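Local structure of chitin-binding type-4 domain-containing protein (Photorhabdus laumondii subsp. laumondii, 6T5Z) at residues H50-G55 with Y164-T169; L62-Q65 with R69-K72; L102-N107 with R112-S117; V153-I156 with N161-Y164. The protein is a copper-dependent lytic polysaccharide monooxygenase of family AA10 that probably cleaves chitin oxidatively. One frame throughout, in Å; residues are numbered along the deposited sequence.

Interaction 1. Residues H50-G55 with Y164-T169; sequences HIASAG and YQVIDT
Ala52, Tyr164 and Val166 are joined through one water molecule held by three backbone groups. It donates to Ala52 O and to Tyr164 O, each at 2.8 Å, and accepts the longer bond from Val166 N at 3.2 Å. There is no direct hydrogen bond between 50-55 and 164-169, so this bridge carries the polar part of the contact. The loop presents a type I turn from Ile51 to Ala54, closed by Ala54 N bonding to Ile51 O at 3.0 Å, and the turn leans on strand 161-172 with small side chains. Ala52 CB lies against both methyls of Val166, nearer to CG2 (3.6 Å) than to CG1. Val166 CG2 stands between the backbone N and the carbonyl carbon, since chi1 of -61° places CG1 anti to the carbonyl carbon, and CG1 reaches Ala52 CA as well. Two residues back along the strand, Tyr164 CB is approached by Ala54 CB at 4.3 Å, and the same methyl meets the phenol ring obliquely. The ring runs on to a hydroxyl bonded to Lys38 O, while Val166 also packs on Leu151 and on Arg10 of helix 10-14. With methyl groups making the apolar part of the contact and a bridging water satisfying backbone groups that do not meet directly, the loop between strands 36-38 and 73-76 is seated on the sheet without becoming a strand of it.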
loop_
_atom_site.group_PDB
_atom_site.type_symbol
_atom_site.label_atom_id
_atom_site.label_comp_id
_atom_site.label_asym_id
_atom_site.label_seq_id
_atom_site.Cartn_x
_atom_site.Cartn_y
_atom_site.Cartn_z
ATOM N N HIS A 50 -1.101 7.488 10.625
ATOM C CA HIS A 50 0.181 6.800 10.547
ATOM C C HIS A 50 0.029 5.483 9.800
ATOM O O HIS A 50 0.747 4.512 10.063
ATOM C CB HIS A 50 0.759 6.572 11.941
ATOM C CG HIS A 50 0.874 7.823 12.754
ATOM N ND1 HIS A 50 1.988 8.632 12.720
ATOM C CD2 HIS A 50 0.006 8.413 13.611
ATOM C CE1 HIS A 50 1.806 9.663 13.528
ATOM N NE2 HIS A 50 0.614 9.551 14.082
ATOM N N ILE A 51 -0.910 5.444 8.857
ATOM C CA ILE A 51 -1.129 4.236 8.072
ATOM C C ILE A 51 0.012 4.031 7.079
ATOM O O ILE A 51 0.577 2.936 6.977
ATOM C CB ILE A 51 -2.498 4.310 7.378
ATOM C CG1 ILE A 51 -3.612 4.239 8.431
ATOM C CG2 ILE A 51 -2.650 3.192 6.376
ATOM C CD1 ILE A 51 -4.970 4.521 7.876
ATOM N N ALA A 52 0.400 5.095 6.366
ATOM C CA ALA A 52 1.450 4.976 5.358
ATOM C C ALA A 52 2.806 4.624 5.962
ATOM O O ALA A 52 3.592 3.927 5.316
ATOM C CB ALA A 52 1.552 6.268 4.553
ATOM N N SER A 53 3.097 5.092 7.174
ATOM C CA SER A 53 4.337 4.753 7.854
ATOM C C SER A 53 4.277 3.428 8.597
ATOM O O SER A 53 5.265 3.061 9.244
ATOM C CB SER A 53 4.729 5.853 8.852
ATOM O OG SER A 53 3.689 6.071 9.792
ATOM N N ALA A 54 3.153 2.713 8.528
ATOM C CA ALA A 54 2.916 1.518 9.347
ATOM C C ALA A 54 3.148 1.803 10.825
ATOM O O ALA A 54 3.572 0.922 11.577
ATOM C CB ALA A 54 3.776 0.329 8.892
ATOM N N GLY A 55 2.860 3.034 11.252
ATOM C CA GLY A 55 3.067 3.419 12.633
ATOM C C GLY A 55 4.501 3.399 13.118
ATOM O O GLY A 55 4.725 3.361 14.334
ATOM N N TYR A 164 2.642 -3.076 5.092
ATOM C CA TYR A 164 1.673 -2.067 4.660
ATOM C C TYR A 164 2.278 -1.204 3.561
ATOM O O TYR A 164 3.321 -0.572 3.767
ATOM C CB TYR A 164 1.223 -1.215 5.847
ATOM C CG TYR A 164 0.314 -1.960 6.808
ATOM C CD1 TYR A 164 0.838 -2.730 7.848
ATOM C CD2 TYR A 164 -1.071 -1.903 6.664
ATOM C CE1 TYR A 164 -0.003 -3.420 8.734
ATOM C CE2 TYR A 164 -1.915 -2.583 7.535
ATOM C CZ TYR A 164 -1.375 -3.339 8.563
ATOM O OH TYR A 164 -2.219 -3.997 9.428
ATOM N N GLN A 165 1.616 -1.160 2.399
ATOM C CA GLN A 165 2.143 -0.458 1.225
ATOM C C GLN A 165 1.074 0.436 0.602
ATOM O O GLN A 165 0.240 -0.050 -0.165
ATOM C CB GLN A 165 2.664 -1.465 0.198
ATOM C CG GLN A 165 3.945 -2.182 0.641
ATOM C CD GLN A 165 5.208 -1.418 0.255
ATOM O OE1 GLN A 165 5.453 -1.162 -0.921
ATOM N NE2 GLN A 165 6.020 -1.074 1.246
ATOM N N VAL A 166 1.128 1.763 0.883
ATOM C CA VAL A 166 0.262 2.707 0.178
ATOM C C VAL A 166 0.848 3.010 -1.199
ATOM O O VAL A 166 2.074 3.033 -1.397
ATOM C CB VAL A 166 0.042 3.997 1.003
ATOM C CG1 VAL A 166 -0.640 3.689 2.337
ATOM C CG2 VAL A 166 1.365 4.741 1.251
ATOM N N ILE A 167 -0.053 3.215 -2.163
ATOM C CA ILE A 167 0.263 3.485 -3.566
ATOM C C ILE A 167 -0.527 4.717 -3.994
ATOM O O ILE A 167 -1.749 4.769 -3.816
ATOM C CB ILE A 167 -0.095 2.288 -4.478
ATOM C CG1 ILE A 167 0.507 0.990 -3.948
ATOM C CG2 ILE A 167 0.384 2.529 -5.915
ATOM C CD1 ILE A 167 -0.040 -0.281 -4.627
ATOM N N ASP A 168 0.156 5.696 -4.580
ATOM C CA ASP A 168 -0.507 6.886 -5.097
ATOM C C ASP A 168 -0.827 6.694 -6.569
ATOM O O ASP A 168 0.047 6.315 -7.355
ATOM C CB ASP A 168 0.378 8.118 -4.914
ATOM C CG ASP A 168 0.674 8.387 -3.465
ATOM O OD1 ASP A 168 1.774 8.017 -3.004
ATOM O OD2 ASP A 168 -0.213 8.951 -2.789
ATOM N N THR A 169 -2.081 6.943 -6.941
ATOM C CA THR A 169 -2.530 6.679 -8.301
ATOM C C THR A 169 -3.355 7.846 -8.814
ATOM O O THR A 169 -4.044 8.524 -8.048
ATOM C CB THR A 169 -3.388 5.388 -8.399
ATOM O OG1 THR A 169 -4.612 5.564 -7.674
ATOM C CG2 THR A 169 -2.647 4.193 -7.822
HETATM O O HOH W 1 3.358 2.160 3.119
#

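Interaction 2. Residues L62-Q65 with R69-K72; sequences LDAQ and RWKK
This is an indole-centred contact within the long loop between strands 36-38 and 73-76, where Trp70 is wedged against residues 62-65. The ring edge is anchored by a hydrogen bond from Trp70 NE1 to Ala64 O (2.9 Å, 156° at the hydrogen). The acceptor lies in the indole plane, although the nitrogen stands above the carbonyl plane of Ala64. From one side Leu62 crosses the ring at about a right angle, its CD2 coming near the rim, 4.0 Å from Trp70 CH2. Ala64 CB touches Trp70 CZ2 obliquely at 4.2 Å, from the Arg69 side. The bend of Arg69 at chi2 (74°) folds its chain back over the indole: Arg69 CG stands 3.3 Å above the ring centre, and Trp70 CZ3 lies over one face of the guanidinium. Arg69 NH2 is then bonded to Met23 O. Gln65 OE1 also approaches the ring edge, but it accepts from Arg10 NH2, while Gln65 NE2 donates to Pro106 O; Arg10 makes a cation-pi contact with Trp70. An aromatic side chain layered with arginine and pinned through its ring nitrogen thus ties the end of a short 3-10 segment to residues 69-72 of the same loop, probably part of the L2 region of AA10 monooxygenases.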
loop_
_atom_site.group_PDB
_atom_site.type_symbol
_atom_site.label_atom_id
_atom_site.label_comp_id
_atom_site.label_asym_id
_atom_site.label_seq_id
_atom_site.Cartn_x
_atom_site.Cartn_y
_atom_site.Cartn_z
ATOM N N LEU A 62 6.239 9.460 5.226
ATOM C CA LEU A 62 5.188 8.957 4.352
ATOM C C LEU A 62 3.797 9.404 4.782
ATOM O O LEU A 62 2.855 9.281 3.995
ATOM C CB LEU A 62 5.219 7.426 4.298
ATOM C CG LEU A 62 6.502 6.808 3.746
ATOM C CD1 LEU A 62 6.384 5.288 3.704
ATOM C CD2 LEU A 62 6.807 7.366 2.362
ATOM N N ASP A 63 3.642 9.912 5.999
ATOM C CA ASP A 63 2.316 10.270 6.486
ATOM C C ASP A 63 1.863 11.638 6.010
ATOM O O ASP A 63 0.703 12.006 6.226
ATOM C CB ASP A 63 2.294 10.191 8.016
ATOM C CG ASP A 63 2.425 8.774 8.513
ATOM O OD1 ASP A 63 1.880 7.859 7.846
ATOM O OD2 ASP A 63 3.083 8.560 9.553
ATOM N N ALA A 64 2.744 12.403 5.370
ATOM C CA ALA A 64 2.316 13.653 4.764
ATOM C C ALA A 64 1.237 13.353 3.736
ATOM O O ALA A 64 1.298 12.334 3.044
ATOM C CB ALA A 64 3.506 14.348 4.102
ATOM N N GLN A 65 0.234 14.228 3.642
ATOM C CA GLN A 65 -0.852 14.021 2.684
ATOM C C GLN A 65 -1.300 15.377 2.145
ATOM O O GLN A 65 -1.984 16.144 2.832
ATOM C CB GLN A 65 -2.015 13.255 3.306
ATOM C CG GLN A 65 -3.041 12.797 2.276
ATOM C CD GLN A 65 -2.411 12.025 1.133
ATOM O OE1 GLN A 65 -1.766 10.993 1.344
ATOM N NE2 GLN A 65 -2.590 12.523 -0.083
ATOM N N ARG A 69 2.094 16.260 -2.894
ATOM C CA ARG A 69 3.258 15.668 -2.234
ATOM C C ARG A 69 3.845 14.502 -3.018
ATOM O O ARG A 69 5.071 14.365 -3.115
ATOM C CB ARG A 69 2.882 15.218 -0.825
ATOM C CG ARG A 69 4.020 14.515 -0.091
ATOM C CD ARG A 69 5.069 15.523 0.351
ATOM N NE ARG A 69 6.227 14.891 0.977
ATOM C CZ ARG A 69 7.253 14.372 0.310
ATOM N NH1 ARG A 69 7.265 14.375 -1.019
ATOM N NH2 ARG A 69 8.278 13.849 0.973
ATOM N N TRP A 70 2.994 13.604 -3.515
ATOM C CA TRP A 70 3.442 12.290 -3.940
ATOM C C TRP A 70 3.331 12.117 -5.446
ATOM O O TRP A 70 2.384 12.596 -6.074
ATOM C CB TRP A 70 2.634 11.195 -3.237
ATOM C CG TRP A 70 2.730 11.286 -1.734
ATOM C CD1 TRP A 70 1.711 11.545 -0.860
ATOM C CD2 TRP A 70 3.916 11.157 -0.940
ATOM N NE1 TRP A 70 2.184 11.564 0.428
ATOM C CE2 TRP A 70 3.534 11.321 0.409
ATOM C CE3 TRP A 70 5.262 10.896 -1.235
ATOM C CZ2 TRP A 70 4.454 11.241 1.460
ATOM C CZ3 TRP A 70 6.172 10.813 -0.189
ATOM C CH2 TRP A 70 5.764 11.002 1.137
ATOM N N LYS A 71 4.310 11.416 -6.011
ATOM C CA LYS A 71 4.250 11.040 -7.413
ATOM C C LYS A 71 3.171 9.979 -7.592
ATOM O O LYS A 71 3.118 9.009 -6.836
ATOM C CB LYS A 71 5.607 10.508 -7.859
ATOM C CG LYS A 71 5.595 9.814 -9.205
ATOM C CD LYS A 71 5.527 10.811 -10.340
ATOM C CE LYS A 71 5.661 10.098 -11.690
ATOM N NZ LYS A 71 4.588 9.078 -11.906
ATOM N N LYS A 72 2.306 10.173 -8.582
ATOM C CA LYS A 72 1.149 9.317 -8.786
ATOM C C LYS A 72 1.356 8.430 -10.009
ATOM O O LYS A 72 1.738 8.910 -11.079
ATOM C CB LYS A 72 -0.117 10.164 -8.938
ATOM C CG LYS A 72 -0.366 11.061 -7.726
ATOM C CD LYS A 72 -1.334 12.201 -7.966
ATOM C CE LYS A 72 -1.374 13.123 -6.749
ATOM N NZ LYS A 72 -0.108 13.935 -6.641
#

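Interaction 3. Residues L102-N107 with R112-S117; sequences LGWDPN and REQFNS
Gln114 reaches across to Asp105 with a side-chain amide that pairs with both backbone groups of that one residue, much as a facing residue does in a hydrogen-bonded antiparallel pair. It sits in the type I beta turn Arg112-Phe115, within the loop joining strands 92-99 and 121-126. From CB the chain sets out with CG anti to the carbonyl carbon (chi1 -68°) and is bent at chi2, which carries the amide across the Trp104 side chain at about a right angle. Gln114 CD comes to the edge of the Trp104 indole, in its plane, and the amide and ring planes are 53° apart. At the tip, OE1 accepts from Asp105 N at 2.9 Å. This bond is almost straight (177°) and uses a lone pair in the carbonyl plane; the same oxygen touches Trp104 CB at 3.3 Å. Gln114 NE2 donates to Asp105 O, also at 2.9 Å, and has a second acceptor in Pro109 O. A half-turn of the amide would set donor against donor and acceptor against acceptor. Trp104 is held separately, its ring NE1 bonded to Tyr147 O. Asp105 in turn shapes the next residues with an Asx turn, its OD1 accepting from Asn107 N at 3.0 Å, above the carboxylate plane.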
loop_
_atom_site.group_PDB
_atom_site.type_symbol
_atom_site.label_atom_id
_atom_site.label_comp_id
_atom_site.label_asym_id
_atom_site.label_seq_id
_atom_site.Cartn_x
_atom_site.Cartn_y
_atom_site.Cartn_z
ATOM N N LEU A 102 -14.548 7.378 -2.466
ATOM C CA LEU A 102 -14.969 8.461 -3.336
ATOM C C LEU A 102 -15.306 9.664 -2.471
ATOM O O LEU A 102 -16.075 9.555 -1.511
ATOM C CB LEU A 102 -16.173 8.039 -4.179
ATOM C CG LEU A 102 -15.942 6.882 -5.151
ATOM C CD1 LEU A 102 -17.249 6.526 -5.854
ATOM C CD2 LEU A 102 -14.855 7.204 -6.157
ATOM N N GLY A 103 -14.693 10.798 -2.777
ATOM C CA GLY A 103 -14.880 11.969 -1.955
ATOM C C GLY A 103 -13.952 12.089 -0.768
ATOM O O GLY A 103 -14.170 12.974 0.070
ATOM N N TRP A 104 -12.915 11.257 -0.670
ATOM C CA TRP A 104 -11.907 11.478 0.360
ATOM C C TRP A 104 -11.206 12.819 0.129
ATOM O O TRP A 104 -11.340 13.451 -0.916
ATOM C CB TRP A 104 -10.892 10.331 0.382
ATOM C CG TRP A 104 -9.856 10.358 -0.729
ATOM C CD1 TRP A 104 -10.079 10.220 -2.073
ATOM C CD2 TRP A 104 -8.440 10.533 -0.576
ATOM N NE1 TRP A 104 -8.888 10.290 -2.759
ATOM C CE2 TRP A 104 -7.868 10.476 -1.861
ATOM C CE3 TRP A 104 -7.601 10.718 0.530
ATOM C CZ2 TRP A 104 -6.497 10.608 -2.071
ATOM C CZ3 TRP A 104 -6.244 10.844 0.324
ATOM C CH2 TRP A 104 -5.704 10.791 -0.967
ATOM N N ASP A 105 -10.447 13.250 1.136
ATOM C CA ASP A 105 -9.791 14.554 1.101
ATOM C C ASP A 105 -8.292 14.358 0.930
ATOM O O ASP A 105 -7.601 13.975 1.885
ATOM C CB ASP A 105 -10.092 15.340 2.379
ATOM C CG ASP A 105 -9.637 16.785 2.302
ATOM O OD1 ASP A 105 -8.737 17.094 1.497
ATOM O OD2 ASP A 105 -10.178 17.618 3.058
ATOM N N PRO A 106 -7.742 14.627 -0.256
ATOM C CA PRO A 106 -6.315 14.367 -0.503
ATOM C C PRO A 106 -5.377 15.293 0.246
ATOM O O PRO A 106 -4.157 15.121 0.156
ATOM C CB PRO A 106 -6.189 14.572 -2.019
ATOM C CG PRO A 106 -7.308 15.502 -2.355
ATOM C CD PRO A 106 -8.436 15.124 -1.455
ATOM N N ASN A 107 -5.901 16.277 0.970
ATOM C CA ASN A 107 -5.097 17.215 1.737
ATOM C C ASN A 107 -5.250 17.016 3.239
ATOM O O ASN A 107 -4.901 17.908 4.017
ATOM C CB ASN A 107 -5.469 18.642 1.337
ATOM C CG ASN A 107 -5.060 18.966 -0.087
ATOM O OD1 ASN A 107 -3.880 18.871 -0.435
ATOM N ND2 ASN A 107 -6.033 19.339 -0.926
ATOM N N ARG A 112 -8.907 5.681 8.799
ATOM C CA ARG A 112 -9.902 4.679 8.437
ATOM C C ARG A 112 -11.110 5.325 7.783
ATOM O O ARG A 112 -11.695 4.754 6.856
ATOM C CB ARG A 112 -10.299 3.868 9.672
ATOM C CG ARG A 112 -9.177 2.949 10.097
ATOM C CD ARG A 112 -9.180 2.626 11.585
ATOM N NE ARG A 112 -8.166 1.608 11.858
ATOM C CZ ARG A 112 -6.856 1.848 11.911
ATOM N NH1 ARG A 112 -6.399 3.078 11.715
ATOM N NH2 ARG A 112 -6.002 0.852 12.147
ATOM N N GLU A 113 -11.466 6.538 8.212
ATOM C CA GLU A 113 -12.578 7.243 7.593
ATOM C C GLU A 113 -12.265 7.608 6.145
ATOM O O GLU A 113 -13.183 7.702 5.322
ATOM C CB GLU A 113 -12.917 8.484 8.423
ATOM C CG GLU A 113 -14.212 9.169 8.052
ATOM C CD GLU A 113 -14.040 10.222 6.978
ATOM O OE1 GLU A 113 -12.898 10.698 6.769
ATOM O OE2 GLU A 113 -15.055 10.577 6.339
ATOM N N GLN A 114 -10.978 7.785 5.807
ATOM C CA GLN A 114 -10.602 8.121 4.438
ATOM C C GLN A 114 -10.639 6.920 3.502
ATOM O O GLN A 114 -10.688 7.111 2.279
ATOM C CB GLN A 114 -9.204 8.744 4.424
ATOM C CG GLN A 114 -9.146 10.131 5.078
ATOM C CD GLN A 114 -9.142 11.259 4.060
ATOM O OE1 GLN A 114 -10.134 11.494 3.364
ATOM N NE2 GLN A 114 -8.016 11.977 3.978
ATOM N N PHE A 115 -10.618 5.702 4.046
ATOM C CA PHE A 115 -10.573 4.466 3.276
ATOM C C PHE A 115 -11.925 3.772 3.303
ATOM O O PHE A 115 -12.671 3.879 4.275
ATOM C CB PHE A 115 -9.518 3.506 3.850
ATOM C CG PHE A 115 -8.124 3.765 3.370
ATOM C CD1 PHE A 115 -7.739 3.368 2.105
ATOM C CD2 PHE A 115 -7.186 4.374 4.197
ATOM C CE1 PHE A 115 -6.439 3.598 1.650
ATOM C CE2 PHE A 115 -5.889 4.600 3.754
ATOM C CZ PHE A 115 -5.518 4.203 2.477
ATOM N N ASN A 116 -12.244 3.067 2.220
ATOM C CA ASN A 116 -13.330 2.101 2.289
ATOM C C ASN A 116 -13.038 1.104 3.407
ATOM O O ASN A 116 -11.880 0.783 3.689
ATOM C CB ASN A 116 -13.504 1.386 0.947
ATOM C CG ASN A 116 -14.131 2.279 -0.115
ATOM O OD1 ASN A 116 -14.994 3.107 0.183
ATOM N ND2 ASN A 116 -13.696 2.118 -1.360
ATOM N N SER A 117 -14.099 0.643 4.077
ATOM C CA SER A 117 -13.904 -0.183 5.263
ATOM C C SER A 117 -13.506 -1.613 4.924
ATOM O O SER A 117 -12.898 -2.286 5.756
ATOM C CB SER A 117 -15.162 -0.184 6.127
ATOM O OG SER A 117 -16.206 -0.899 5.488
HETATM O O HOH W 2 -16.205 4.833 -1.833
#

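Interaction 4. Residues V153-I156 with N161-Y164; sequences VWTI and NAFY
Trp154 and Phe163 face each other across the hairpin of strands 148-156 and 161-172, whose segments run antiparallel at 162°. They form a hydrogen-bonded pair, with Trp154 N donating to Phe163 O and Phe163 N to Trp154 O (2.8 Å). Their rings lie side by side with planes 28° apart, slid so far that they barely overlap; Trp154 CE3 nudges Phe163 CD1 obliquely at 3.6 Å. Ile156 fills the angle beside them: its CD1 stands 3.4 Å above the Trp154 ring plane, toward the rim, while its CG1 meets the edge of Phe163. On the face of Val153 and Tyr164, a branched side chain fits beside a large ring. Val153 CG1, anti to the backbone N (chi1 -176°), drops between Ala162 CB at 3.9 Å and one face of the Tyr164 ring. At Ala162 the small side chain accompanies a close approach of the strands, Thr155 CA to Ala162 CA 4.2 Å. Trp154 stacks on Trp95, and Phe163 meets the ring of His1, which binds copper with His90; the Phe163 side chain is about 4 Å from the metal. A phenyl ring there offers no ligand atom, as with the axial phenylalanine of many AA10 enzymes, consistent with an apolar flank on that side of the copper.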
loop_
_atom_site.group_PDB
_atom_site.type_symbol
_atom_site.label_atom_id
_atom_site.label_comp_id
_atom_site.label_asym_id
_atom_site.label_seq_id
_atom_site.Cartn_x
_atom_site.Cartn_y
_atom_site.Cartn_z
ATOM N N VAL A 153 -1.910 -4.760 1.655
ATOM C CA VAL A 153 -1.611 -5.398 2.935
ATOM C C VAL A 153 -1.227 -6.849 2.692
ATOM O O VAL A 153 -2.000 -7.620 2.106
ATOM C CB VAL A 153 -2.785 -5.311 3.918
ATOM C CG1 VAL A 153 -2.384 -5.904 5.281
ATOM C CG2 VAL A 153 -3.248 -3.856 4.060
ATOM N N TRP A 154 -0.037 -7.214 3.151
ATOM C CA TRP A 154 0.472 -8.574 3.105
ATOM C C TRP A 154 0.473 -9.089 4.534
ATOM O O TRP A 154 1.287 -8.648 5.350
ATOM C CB TRP A 154 1.871 -8.593 2.495
ATOM C CG TRP A 154 2.558 -9.906 2.595
ATOM C CD1 TRP A 154 1.971 -11.142 2.636
ATOM C CD2 TRP A 154 3.975 -10.136 2.668
ATOM N NE1 TRP A 154 2.928 -12.116 2.729
ATOM C CE2 TRP A 154 4.167 -11.531 2.738
ATOM C CE3 TRP A 154 5.098 -9.302 2.667
ATOM C CZ2 TRP A 154 5.438 -12.112 2.832
ATOM C CZ3 TRP A 154 6.358 -9.878 2.749
ATOM C CH2 TRP A 154 6.520 -11.262 2.829
ATOM N N THR A 155 -0.445 -10.006 4.840
ATOM C CA THR A 155 -0.661 -10.479 6.201
ATOM C C THR A 155 0.115 -11.778 6.407
ATOM O O THR A 155 -0.049 -12.738 5.641
ATOM C CB THR A 155 -2.165 -10.654 6.458
ATOM O OG1 THR A 155 -2.819 -9.376 6.342
ATOM C CG2 THR A 155 -2.447 -11.245 7.850
ATOM N N ILE A 156 0.973 -11.798 7.436
ATOM C CA ILE A 156 1.846 -12.933 7.726
ATOM C C ILE A 156 1.116 -13.898 8.649
ATOM O O ILE A 156 0.590 -13.487 9.687
ATOM C CB ILE A 156 3.160 -12.463 8.373
ATOM C CG1 ILE A 156 3.832 -11.354 7.552
ATOM C CG2 ILE A 156 4.110 -13.651 8.559
ATOM C CD1 ILE A 156 4.120 -11.742 6.120
ATOM N N ASN A 161 1.931 -9.875 12.591
ATOM C CA ASN A 161 2.176 -8.666 11.815
ATOM C C ASN A 161 1.718 -8.784 10.363
ATOM O O ASN A 161 1.300 -9.843 9.886
ATOM C CB ASN A 161 3.664 -8.315 11.871
ATOM C CG ASN A 161 4.108 -7.960 13.268
ATOM O OD1 ASN A 161 3.336 -7.392 14.039
ATOM N ND2 ASN A 161 5.348 -8.285 13.607
ATOM N N ALA A 162 1.812 -7.648 9.671
ATOM C CA ALA A 162 1.541 -7.516 8.247
ATOM C C ALA A 162 2.425 -6.409 7.696
ATOM O O ALA A 162 2.922 -5.566 8.443
ATOM C CB ALA A 162 0.071 -7.184 7.967
ATOM N N PHE A 163 2.587 -6.387 6.378
ATOM C CA PHE A 163 3.341 -5.319 5.725
ATOM C C PHE A 163 2.391 -4.389 4.987
ATOM O O PHE A 163 1.452 -4.844 4.326
ATOM C CB PHE A 163 4.392 -5.895 4.776
ATOM C CG PHE A 163 5.525 -6.562 5.503
ATOM C CD1 PHE A 163 5.391 -7.863 5.976
ATOM C CD2 PHE A 163 6.686 -5.862 5.797
ATOM C CE1 PHE A 163 6.419 -8.469 6.682
ATOM C CE2 PHE A 163 7.722 -6.467 6.505
ATOM C CZ PHE A 163 7.584 -7.763 6.951
ATOM N N TYR A 164 2.642 -3.076 5.092
ATOM C CA TYR A 164 1.673 -2.067 4.660
ATOM C C TYR A 164 2.278 -1.204 3.561
ATOM O O TYR A 164 3.321 -0.572 3.767
ATOM C CB TYR A 164 1.223 -1.215 5.847
ATOM C CG TYR A 164 0.314 -1.960 6.808
ATOM C CD1 TYR A 164 0.838 -2.730 7.848
ATOM C CD2 TYR A 164 -1.071 -1.903 6.664
ATOM C CE1 TYR A 164 -0.003 -3.420 8.734
ATOM C CE2 TYR A 164 -1.915 -2.583 7.535
ATOM C CZ TYR A 164 -1.375 -3.339 8.563
ATOM O OH TYR A 164 -2.219 -3.997 9.428
#

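How the interactions relate
Interactions 1, 2 and 4 are buried, whereas interaction 3 is only partly so. Interactions 1 and 4 use the same strand, 161-172, and share Tyr164: interaction 4 joins the strand to 148-156 by direct backbone bonds, and interaction 1 lays a loop on it through water and methyl groups. Interaction 2 is nested in the chain segment closed by interaction 1 and touches it through Ser53 OG and Asp63 OD2. Interactions 2 and 3 are loop contacts held by side-chain bonds to backbone, and they join where Gln65 NE2 meets Pro106 O. Interaction 4 alone borders the copper, lying on the opposite side of the chain's centre from interaction 2.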